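Long-range contact in odorant binding protein 4 (Chrysopa pallens, PDB 6JPM), which probably binds small odorant molecules, as a secreted member of the insect PBP/GOBP family of odorant-binding proteins: residues M14-Q28 against D40-M54. Sequence-based numbering, arbitrary orientation.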
ATOM      1  N   MET A  14      11.543   0.482  -1.812  1.00 27.10           N
ATOM      2  CA  MET A  14      10.761  -0.490  -1.053  1.00 23.50           C
ATOM      3  C   MET A  14      10.470  -1.727  -1.887  1.00 17.61           C
ATOM      4  O   MET A  14      10.498  -2.855  -1.380  1.00 21.57           O
ATOM      5  CB  MET A  14       9.453   0.144  -0.578  1.00 21.22           C
ATOM      6  CG  MET A  14       9.643   1.232   0.454  1.00 28.20           C
ATOM      7  SD  MET A  14       8.071   1.769   1.169  1.00 31.40           S
ATOM      8  CE  MET A  14       8.667   2.860   2.454  1.00 36.07           C
ATOM      9  N   ARG A  15      10.171  -1.541  -3.170  1.00 20.14           N
ATOM     10  CA  ARG A  15       9.916  -2.694  -4.020  1.00 20.82           C
ATOM     11  C   ARG A  15      11.156  -3.569  -4.129  1.00 23.16           C
ATOM     12  O   ARG A  15      11.064  -4.795  -4.019  1.00 23.59           O
ATOM     13  CB  ARG A  15       9.444  -2.251  -5.401  1.00 25.09           C
ATOM     14  CG  ARG A  15       9.063  -3.431  -6.290  1.00 25.23           C
ATOM     15  CD  ARG A  15       9.413  -3.146  -7.680  1.00 34.70           C
ATOM     16  NE  ARG A  15       9.399  -4.325  -8.530  1.00 35.78           N
ATOM     17  CZ  ARG A  15       8.573  -4.455  -9.554  1.00 32.66           C
ATOM     18  NH1 ARG A  15       7.715  -3.487  -9.804  1.00 22.64           N
ATOM     19  NH2 ARG A  15       8.603  -5.537 -10.326  1.00 29.52           N
ATOM     20  N   LYS A  16      12.321  -2.948  -4.333  1.00 22.53           N
ATOM     21  CA  LYS A  16      13.582  -3.678  -4.447  1.00 24.76           C
ATOM     22  C   LYS A  16      13.858  -4.519  -3.213  1.00 23.69           C
ATOM     23  O   LYS A  16      14.451  -5.592  -3.311  1.00 31.10           O
ATOM     24  CB  LYS A  16      14.743  -2.701  -4.657  1.00 31.58           C
ATOM     25  CG  LYS A  16      14.846  -2.099  -6.032  1.00 36.85           C
ATOM     26  CD  LYS A  16      16.051  -1.167  -6.066  1.00 45.46           C
ATOM     27  CE  LYS A  16      16.287  -0.559  -7.431  1.00 50.04           C
ATOM     28  NZ  LYS A  16      17.287   0.549  -7.323  1.00 54.88           N
ATOM     29  N   MET A  17      13.425  -4.061  -2.042  1.00 25.58           N
ATOM     30  CA  MET A  17      13.600  -4.887  -0.856  1.00 25.19           C
ATOM     31  C   MET A  17      12.516  -5.958  -0.740  1.00 28.54           C
ATOM     32  O   MET A  17      12.819  -7.120  -0.447  1.00 26.31           O
ATOM     33  CB  MET A  17      13.609  -4.001   0.382  1.00 27.90           C
ATOM     34  CG  MET A  17      13.453  -4.807   1.649  1.00 46.06           C
ATOM     35  SD  MET A  17      12.958  -3.757   3.005  1.00 67.91           S
ATOM     36  CE  MET A  17      11.410  -3.133   2.384  1.00 71.55           C
ATOM     37  N   CYS A  18      11.252  -5.598  -0.983  1.00 26.44           N
ATOM     38  CA  CYS A  18      10.150  -6.511  -0.677  1.00 20.34           C
ATOM     39  C   CYS A  18       9.908  -7.565  -1.744  1.00 17.36           C
ATOM     40  O   CYS A  18       9.382  -8.638  -1.429  1.00 21.33           O
ATOM     41  CB  CYS A  18       8.860  -5.725  -0.464  1.00 19.30           C
ATOM     42  SG  CYS A  18       8.847  -4.919   1.154  1.00 24.79           S
ATOM     43  N   GLN A  19      10.226  -7.283  -3.011  1.00 16.05           N
ATOM     44  CA  GLN A  19       9.952  -8.290  -4.032  1.00 17.16           C
ATOM     45  C   GLN A  19      10.825  -9.528  -3.850  1.00 21.70           C
ATOM     46  O   GLN A  19      10.265 -10.640  -3.822  1.00 21.87           O
ATOM     47  CB  GLN A  19      10.081  -7.682  -5.437  1.00 18.61           C
ATOM     48  CG  GLN A  19       9.984  -8.726  -6.563  1.00 16.79           C
ATOM     49  CD  GLN A  19       9.856  -8.112  -7.958  1.00 24.68           C
ATOM     50  OE1 GLN A  19      10.331  -7.004  -8.202  1.00 21.82           O
ATOM     51  NE2 GLN A  19       9.214  -8.827  -8.868  1.00 19.60           N
ATOM     52  N   PRO A  20      12.151  -9.438  -3.702  1.00 22.36           N
ATOM     53  CA  PRO A  20      12.946 -10.654  -3.470  1.00 20.50           C
ATOM     54  C   PRO A  20      12.589 -11.376  -2.185  1.00 19.50           C
ATOM     55  O   PRO A  20      12.795 -12.588  -2.094  1.00 28.05           O
ATOM     56  CB  PRO A  20      14.397 -10.143  -3.404  1.00 23.52           C
ATOM     57  CG  PRO A  20      14.380  -8.763  -3.867  1.00 28.41           C
ATOM     58  CD  PRO A  20      12.997  -8.229  -3.739  1.00 26.58           C
ATOM     59  N   LYS A  21      12.092 -10.670  -1.175  1.00 24.31           N
ATOM     60  CA  LYS A  21      11.750 -11.315   0.083  1.00 21.09           C
ATOM     61  C   LYS A  21      10.510 -12.176  -0.033  1.00 23.28           C
ATOM     62  O   LYS A  21      10.379 -13.160   0.696  1.00 29.07           O
ATOM     63  CB  LYS A  21      11.567 -10.246   1.157  1.00 24.79           C
ATOM     64  CG  LYS A  21      11.408 -10.773   2.562  1.00 43.58           C
ATOM     65  CD  LYS A  21      11.241  -9.623   3.562  1.00 59.22           C
ATOM     66  CE  LYS A  21      12.358  -8.588   3.439  1.00 69.96           C
ATOM     67  NZ  LYS A  21      12.232  -7.491   4.445  1.00 74.82           N
ATOM     68  N   THR A  22       9.651 -11.839  -0.967  1.00 22.46           N
ATOM     69  CA  THR A  22       8.351 -12.528  -1.098  1.00 23.72           C
ATOM     70  C   THR A  22       8.238 -13.349  -2.376  1.00 22.13           C
ATOM     71  O   THR A  22       7.318 -14.082  -2.431  1.00 22.48           O
ATOM     72  CB  THR A  22       7.203 -11.515  -1.026  1.00 23.63           C
ATOM     73  OG1 THR A  22       7.283 -10.596  -2.115  1.00 25.23           O
ATOM     74  CG2 THR A  22       7.161 -10.800   0.300  1.00 16.27           C
ATOM     75  N   LYS A  23       9.090 -13.097  -3.370  1.00 25.06           N
ATOM     76  CA  LYS A  23       9.087 -13.757  -4.680  1.00 25.66           C
ATOM     77  C   LYS A  23       7.817 -13.482  -5.477  1.00 23.81           C
ATOM     78  O   LYS A  23       7.477 -14.240  -6.397  1.00 26.19           O
ATOM     79  CB  LYS A  23       9.306 -15.264  -4.553  1.00 28.73           C
ATOM     80  CG  LYS A  23      10.644 -15.595  -3.947  1.00 32.05           C
ATOM     81  CD  LYS A  23      11.765 -15.232  -4.875  1.00 44.30           C
ATOM     82  CE  LYS A  23      11.892 -16.287  -5.953  1.00 55.77           C
ATOM     83  NZ  LYS A  23      11.581 -17.647  -5.425  1.00 58.72           N
ATOM     84  N   VAL A  24       7.116 -12.392  -5.169  1.00 18.74           N
ATOM     85  CA  VAL A  24       6.057 -11.939  -6.057  1.00 17.13           C
ATOM     86  C   VAL A  24       6.679 -11.667  -7.424  1.00 17.69           C
ATOM     87  O   VAL A  24       7.844 -11.259  -7.515  1.00 19.93           O
ATOM     88  CB  VAL A  24       5.386 -10.700  -5.438  1.00 20.19           C
ATOM     89  CG1 VAL A  24       6.369  -9.530  -5.339  1.00 15.49           C
ATOM     90  CG2 VAL A  24       4.124 -10.324  -6.184  1.00 16.11           C
ATOM     91  N   THR A  25       5.932 -11.932  -8.499  1.00 20.51           N
ATOM     92  CA  THR A  25       6.484 -11.706  -9.832  1.00 26.16           C
ATOM     93  C   THR A  25       6.188 -10.280 -10.302  1.00 22.44           C
ATOM     94  O   THR A  25       5.293  -9.598  -9.790  1.00 21.38           O
ATOM     95  CB  THR A  25       5.931 -12.715 -10.864  1.00 33.40           C
ATOM     96  OG1 THR A  25       4.537 -12.470 -11.120  1.00 28.24           O
ATOM     97  CG2 THR A  25       6.129 -14.180 -10.402  1.00 25.15           C
ATOM     98  N   ASP A  26       6.950  -9.849 -11.315  1.00 18.49           N
ATOM     99  CA  ASP A  26       6.706  -8.550 -11.952  1.00 22.14           C
ATOM    100  C   ASP A  26       5.282  -8.452 -12.482  1.00 24.29           C
ATOM    101  O   ASP A  26       4.633  -7.411 -12.342  1.00 23.98           O
ATOM    102  CB  ASP A  26       7.684  -8.334 -13.113  1.00 26.94           C
ATOM    103  CG  ASP A  26       9.085  -7.965 -12.658  1.00 32.15           C
ATOM    104  OD1 ASP A  26       9.343  -7.873 -11.427  1.00 26.76           O
ATOM    105  OD2 ASP A  26       9.935  -7.762 -13.549  1.00 26.91           O
ATOM    106  N   GLU A  27       4.792  -9.511 -13.132  1.00 26.04           N
ATOM    107  CA  GLU A  27       3.432  -9.459 -13.666  1.00 26.18           C
ATOM    108  C   GLU A  27       2.391  -9.374 -12.557  1.00 20.11           C
ATOM    109  O   GLU A  27       1.372  -8.694 -12.718  1.00 23.78           O
ATOM    110  CB  GLU A  27       3.142 -10.669 -14.548  1.00 28.52           C
ATOM    111  CG  GLU A  27       1.748 -10.595 -15.162  1.00 39.39           C
ATOM    112  CD  GLU A  27       1.532 -11.587 -16.291  1.00 52.39           C
ATOM    113  OE1 GLU A  27       2.166 -12.663 -16.273  1.00 56.84           O
ATOM    114  OE2 GLU A  27       0.725 -11.286 -17.198  1.00 55.49           O
ATOM    115  N   GLN A  28       2.611 -10.067 -11.437  1.00 20.26           N
ATOM    116  CA  GLN A  28       1.676  -9.956 -10.312  1.00 23.94           C
ATOM    117  C   GLN A  28       1.588  -8.523  -9.809  1.00 26.19           C
ATOM    118  O   GLN A  28       0.496  -8.012  -9.559  1.00 18.38           O
ATOM    119  CB  GLN A  28       2.094 -10.882  -9.167  1.00 22.30           C
ATOM    120  CG  GLN A  28       1.693 -12.334  -9.367  1.00 19.10           C
ATOM    121  CD  GLN A  28       2.148 -13.194  -8.226  1.00 27.47           C
ATOM    122  OE1 GLN A  28       3.327 -13.175  -7.854  1.00 22.78           O
ATOM    123  NE2 GLN A  28       1.207 -13.942  -7.630  1.00 26.58           N
ATOM    124  N   ASP A  40      -2.819 -14.801  -4.657  1.00 24.37           N
ATOM    125  CA  ASP A  40      -1.681 -15.660  -4.365  1.00 27.98           C
ATOM    126  C   ASP A  40      -0.927 -15.111  -3.160  1.00 29.72           C
ATOM    127  O   ASP A  40      -0.816 -13.894  -2.985  1.00 26.07           O
ATOM    128  CB  ASP A  40      -0.755 -15.745  -5.581  1.00 28.20           C
ATOM    129  CG  ASP A  40       0.503 -16.549  -5.308  1.00 34.52           C
ATOM    130  OD1 ASP A  40       0.442 -17.799  -5.260  1.00 38.91           O
ATOM    131  OD2 ASP A  40       1.559 -15.930  -5.135  1.00 34.50           O
ATOM    132  N   LYS A  41      -0.477 -15.996  -2.294  1.00 29.54           N
ATOM    133  CA  LYS A  41       0.232 -15.638  -1.041  1.00 31.08           C
ATOM    134  C   LYS A  41       1.420 -14.700  -1.293  1.00 25.66           C
ATOM    135  O   LYS A  41       1.634 -13.884  -0.477  1.00 22.42           O
ATOM    136  CB  LYS A  41       0.557 -16.913  -0.270  1.00 34.34           C
ATOM    137  CG  LYS A  41       1.736 -16.907   0.670  1.00 42.32           C
ATOM    138  CD  LYS A  41       1.691 -18.104   1.590  1.00 47.97           C
ATOM    139  CE  LYS A  41       2.986 -18.383   2.305  1.00 54.35           C
ATOM    140  NZ  LYS A  41       3.029 -19.756   2.867  1.00 54.94           N
ATOM    141  N   LYS A  42       2.135 -14.860  -2.407  1.00 21.71           N
ATOM    142  CA  LYS A  42       3.297 -13.992  -2.717  1.00 20.63           C
ATOM    143  C   LYS A  42       2.848 -12.538  -2.915  1.00 19.53           C
ATOM    144  O   LYS A  42       3.467 -11.699  -2.404  1.00 19.27           O
ATOM    145  CB  LYS A  42       4.129 -14.498  -3.894  1.00 21.56           C
ATOM    146  CG  LYS A  42       4.649 -15.917  -3.784  1.00 26.57           C
ATOM    147  CD  LYS A  42       5.502 -16.318  -4.942  1.00 27.24           C
ATOM    148  CE  LYS A  42       4.794 -17.175  -5.956  1.00 37.54           C
ATOM    149  NZ  LYS A  42       3.742 -16.475  -6.712  1.00 39.08           N
ATOM    150  N   MET A  43       1.770 -12.314  -3.632  1.00 17.03           N
ATOM    151  CA  MET A  43       1.243 -10.958  -3.840  1.00 16.55           C
ATOM    152  C   MET A  43       0.791 -10.399  -2.486  1.00 22.41           C
ATOM    153  O   MET A  43       1.089  -9.298  -2.227  1.00 23.03           O
ATOM    154  CB  MET A  43       0.058 -11.012  -4.793  1.00 21.06           C
ATOM    155  CG  MET A  43      -0.500  -9.689  -5.177  1.00 22.26           C
ATOM    156  SD  MET A  43       0.599  -8.728  -6.143  1.00 31.14           S
ATOM    157  CE  MET A  43       1.096  -7.489  -4.974  1.00 27.08           C
ATOM    158  N   MET A  44       0.107 -11.213  -1.692  1.00 18.24           N
ATOM    159  CA  MET A  44      -0.401 -10.827  -0.351  1.00 19.97           C
ATOM    160  C   MET A  44       0.763 -10.463   0.574  1.00 18.35           C
ATOM    161  O   MET A  44       0.732  -9.427   1.139  1.00 18.57           O
ATOM    162  CB  MET A  44      -1.281 -11.909   0.278  1.00 16.09           C
ATOM    163  CG  MET A  44      -2.630 -12.003  -0.360  1.00 19.04           C
ATOM    164  SD  MET A  44      -3.903 -12.975   0.397  1.00 27.00           S
ATOM    165  CE  MET A  44      -2.992 -14.330   1.096  1.00 22.88           C
ATOM    166  N   CYS A  45       1.778 -11.296   0.611  1.00 15.38           N
ATOM    167  CA  CYS A  45       2.939 -11.054   1.480  1.00 22.55           C
ATOM    168  C   CYS A  45       3.744  -9.856   0.993  1.00 19.43           C
ATOM    169  O   CYS A  45       4.235  -9.185   1.800  1.00 19.90           O
ATOM    170  CB  CYS A  45       3.686 -12.339   1.798  1.00 28.13           C
ATOM    171  SG  CYS A  45       2.647 -13.423   2.802  1.00 31.87           S
ATOM    172  N   TYR A  46       3.766  -9.609  -0.310  1.00 21.60           N
ATOM    173  CA  TYR A  46       4.444  -8.410  -0.851  1.00 16.43           C
ATOM    174  C   TYR A  46       3.746  -7.160  -0.309  1.00 20.07           C
ATOM    175  O   TYR A  46       4.406  -6.321   0.127  1.00 17.39           O
ATOM    176  CB  TYR A  46       4.518  -8.402  -2.375  1.00 18.03           C
ATOM    177  CG  TYR A  46       5.009  -7.111  -2.962  1.00 20.07           C
ATOM    178  CD1 TYR A  46       6.351  -6.833  -3.029  1.00 19.35           C
ATOM    179  CD2 TYR A  46       4.130  -6.161  -3.436  1.00 20.17           C
ATOM    180  CE1 TYR A  46       6.804  -5.661  -3.583  1.00 15.15           C
ATOM    181  CE2 TYR A  46       4.566  -4.988  -4.006  1.00 15.57           C
ATOM    182  CZ  TYR A  46       5.915  -4.729  -4.059  1.00 23.78           C
ATOM    183  OH  TYR A  46       6.387  -3.589  -4.571  1.00 22.12           O
ATOM    184  N   MET A  47       2.425  -7.097  -0.415  1.00 16.23           N
ATOM    185  CA  MET A  47       1.649  -5.947   0.104  1.00 15.30           C
ATOM    186  C   MET A  47       1.876  -5.793   1.623  1.00 16.36           C
ATOM    187  O   MET A  47       2.010  -4.694   2.080  1.00 18.51           O
ATOM    188  CB  MET A  47       0.163  -6.031  -0.257  1.00 17.08           C
ATOM    189  CG  MET A  47      -0.162  -5.750  -1.727  1.00 22.28           C
ATOM    190  SD  MET A  47       0.931  -4.659  -2.634  1.00 24.93           S
ATOM    191  CE  MET A  47       0.510  -3.098  -1.902  1.00 22.86           C
ATOM    192  N   ASN A  48       1.924  -6.890   2.358  1.00 16.13           N
ATOM    193  CA  ASN A  48       2.205  -6.849   3.807  1.00 15.53           C
ATOM    194  C   ASN A  48       3.594  -6.241   4.051  1.00 18.00           C
ATOM    195  O   ASN A  48       3.719  -5.406   4.864  1.00 18.38           O
ATOM    196  CB  ASN A  48       2.076  -8.209   4.461  1.00 15.61           C
ATOM    197  CG  ASN A  48       2.219  -8.089   5.956  1.00 22.67           C
ATOM    198  OD1 ASN A  48       1.454  -7.428   6.604  1.00 18.21           O
ATOM    199  ND2 ASN A  48       3.254  -8.663   6.488  1.00 20.87           N
ATOM    200  N   CYS A  49       4.576  -6.711   3.308  1.00 23.15           N
ATOM    201  CA  CYS A  49       5.964  -6.227   3.386  1.00 18.68           C
ATOM    202  C   CYS A  49       5.982  -4.731   3.078  1.00 20.78           C
ATOM    203  O   CYS A  49       6.562  -4.060   3.794  1.00 24.57           O
ATOM    204  CB  CYS A  49       6.870  -6.967   2.424  1.00 21.62           C
ATOM    205  SG  CYS A  49       8.594  -6.437   2.482  1.00 29.81           S
ATOM    206  N   ILE A  50       5.328  -4.290   2.020  1.00 23.06           N
ATOM    207  CA  ILE A  50       5.348  -2.880   1.641  1.00 20.61           C
ATOM    208  C   ILE A  50       4.734  -2.028   2.747  1.00 20.79           C
ATOM    209  O   ILE A  50       5.325  -1.040   3.197  1.00 22.38           O
ATOM    210  CB  ILE A  50       4.612  -2.671   0.304  1.00 18.35           C
ATOM    211  CG1 ILE A  50       5.443  -3.197  -0.892  1.00 21.03           C
ATOM    212  CG2 ILE A  50       4.225  -1.204   0.135  1.00 19.66           C
ATOM    213  CD1 ILE A  50       6.819  -2.532  -1.078  1.00 18.22           C
ATOM    214  N   LEU A  51       3.536  -2.398   3.200  1.00 19.44           N
ATOM    215  CA  LEU A  51       2.829  -1.581   4.182  1.00 23.51           C
ATOM    216  C   LEU A  51       3.453  -1.688   5.569  1.00 20.81           C
ATOM    217  O   LEU A  51       3.380  -0.735   6.344  1.00 25.68           O
ATOM    218  CB  LEU A  51       1.348  -1.958   4.211  1.00 21.60           C
ATOM    219  CG  LEU A  51       0.585  -1.506   2.965  1.00 26.77           C
ATOM    220  CD1 LEU A  51      -0.676  -2.337   2.787  1.00 25.13           C
ATOM    221  CD2 LEU A  51       0.248   0.008   3.069  1.00 22.80           C
ATOM    222  N   GLU A  52       4.082  -2.816   5.904  1.00 21.36           N
ATOM    223  CA  GLU A  52       4.889  -2.842   7.125  1.00 25.36           C
ATOM    224  C   GLU A  52       6.081  -1.896   7.006  1.00 27.03           C
ATOM    225  O   GLU A  52       6.383  -1.143   7.935  1.00 25.04           O
ATOM    226  CB  GLU A  52       5.376  -4.259   7.428  1.00 22.59           C
ATOM    227  CG  GLU A  52       4.361  -5.139   8.159  1.00 29.94           C
ATOM    228  CD  GLU A  52       4.956  -6.488   8.548  1.00 42.96           C
ATOM    229  OE1 GLU A  52       6.125  -6.741   8.178  1.00 48.72           O
ATOM    230  OE2 GLU A  52       4.266  -7.294   9.210  1.00 46.35           O
ATOM    231  N   THR A  53       6.750  -1.906   5.855  1.00 26.51           N
ATOM    232  CA  THR A  53       7.894  -1.020   5.649  1.00 27.77           C
ATOM    233  C   THR A  53       7.487   0.444   5.702  1.00 26.42           C
ATOM    234  O   THR A  53       8.246   1.275   6.206  1.00 27.41           O
ATOM    235  CB  THR A  53       8.562  -1.353   4.321  1.00 26.23           C
ATOM    236  OG1 THR A  53       9.007  -2.706   4.368  1.00 25.90           O
ATOM    237  CG2 THR A  53       9.754  -0.436   4.046  1.00 24.53           C
ATOM    238  N   MET A  54       6.292   0.779   5.215  1.00 26.71           N
ATOM    239  CA  MET A  54       5.777   2.133   5.359  1.00 27.34           C
ATOM    240  C   MET A  54       5.288   2.436   6.769  1.00 27.26           C
ATOM    241  O   MET A  54       4.921   3.586   7.038  1.00 29.77           O
ATOM    242  CB  MET A  54       4.628   2.377   4.379  1.00 19.70           C
ATOM    243  CG  MET A  54       5.046   2.316   2.906  1.00 26.80           C
ATOM    244  SD  MET A  54       3.584   2.259   1.838  1.00 28.08           S
ATOM    245  CE  MET A  54       3.034   3.969   1.900  1.00 34.10           C
TER
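Cys-18 and Cys-49 turn their sulfurs differently: SG of Cys-18 stands anti to the carbonyl carbon (chi1 -76°), SG of Cys-49 anti to the backbone N (chi1 -179°). This lets SG of Cys-18 and SG of Cys-49 bond at 2.0 Å. The disulfide belongs to the all-helical PBP/GOBP fold and pins helix 4-22 to helix 41-53, which runs roughly antiparallel to residues 14-22. Cys-45, one turn earlier, is bonded to Cys-98, which gives helix 41-53 a second disulfide.

The packing is knobs-into-holes. Tyr-46 sits among Arg-15, Cys-18, Gln-19 and Thr-22. CG1 of Val-24 lies 3.6 Å from CD1 of Tyr-46. CG1 of Ile-50, one turn on in the same helix, lies over one ring face, toward its rim. The Tyr-46 hydroxyl is hydrogen-bonded to O of Pro-119, the C-terminal residue. Farther along, SD of Met-14 meets CG of Met-54 at 3.5 Å, the two side chains crossing at about a right angle.

At the other end, Thr-25 and Gln-28 form a capping box. Asp-40 caps helix 41-53. Its OD2 accepts from N of Lys-42, from NZ of Lys-42 in a salt bridge, and from NE2 of Gln-28. With an alanine at Asp-40, the Lys-42 ammonium would probably lose its salt-bridge mate, NE2 of Gln-28 one acceptor, and the helix its N-cap. NE2 of Gln-28 also donates to OD2 of Asp-38. NE2 of Gln-28 reaches OD2 of Asp-40 at 3.2 Å, nearly straight at 169°, arriving from above the carboxylate plane.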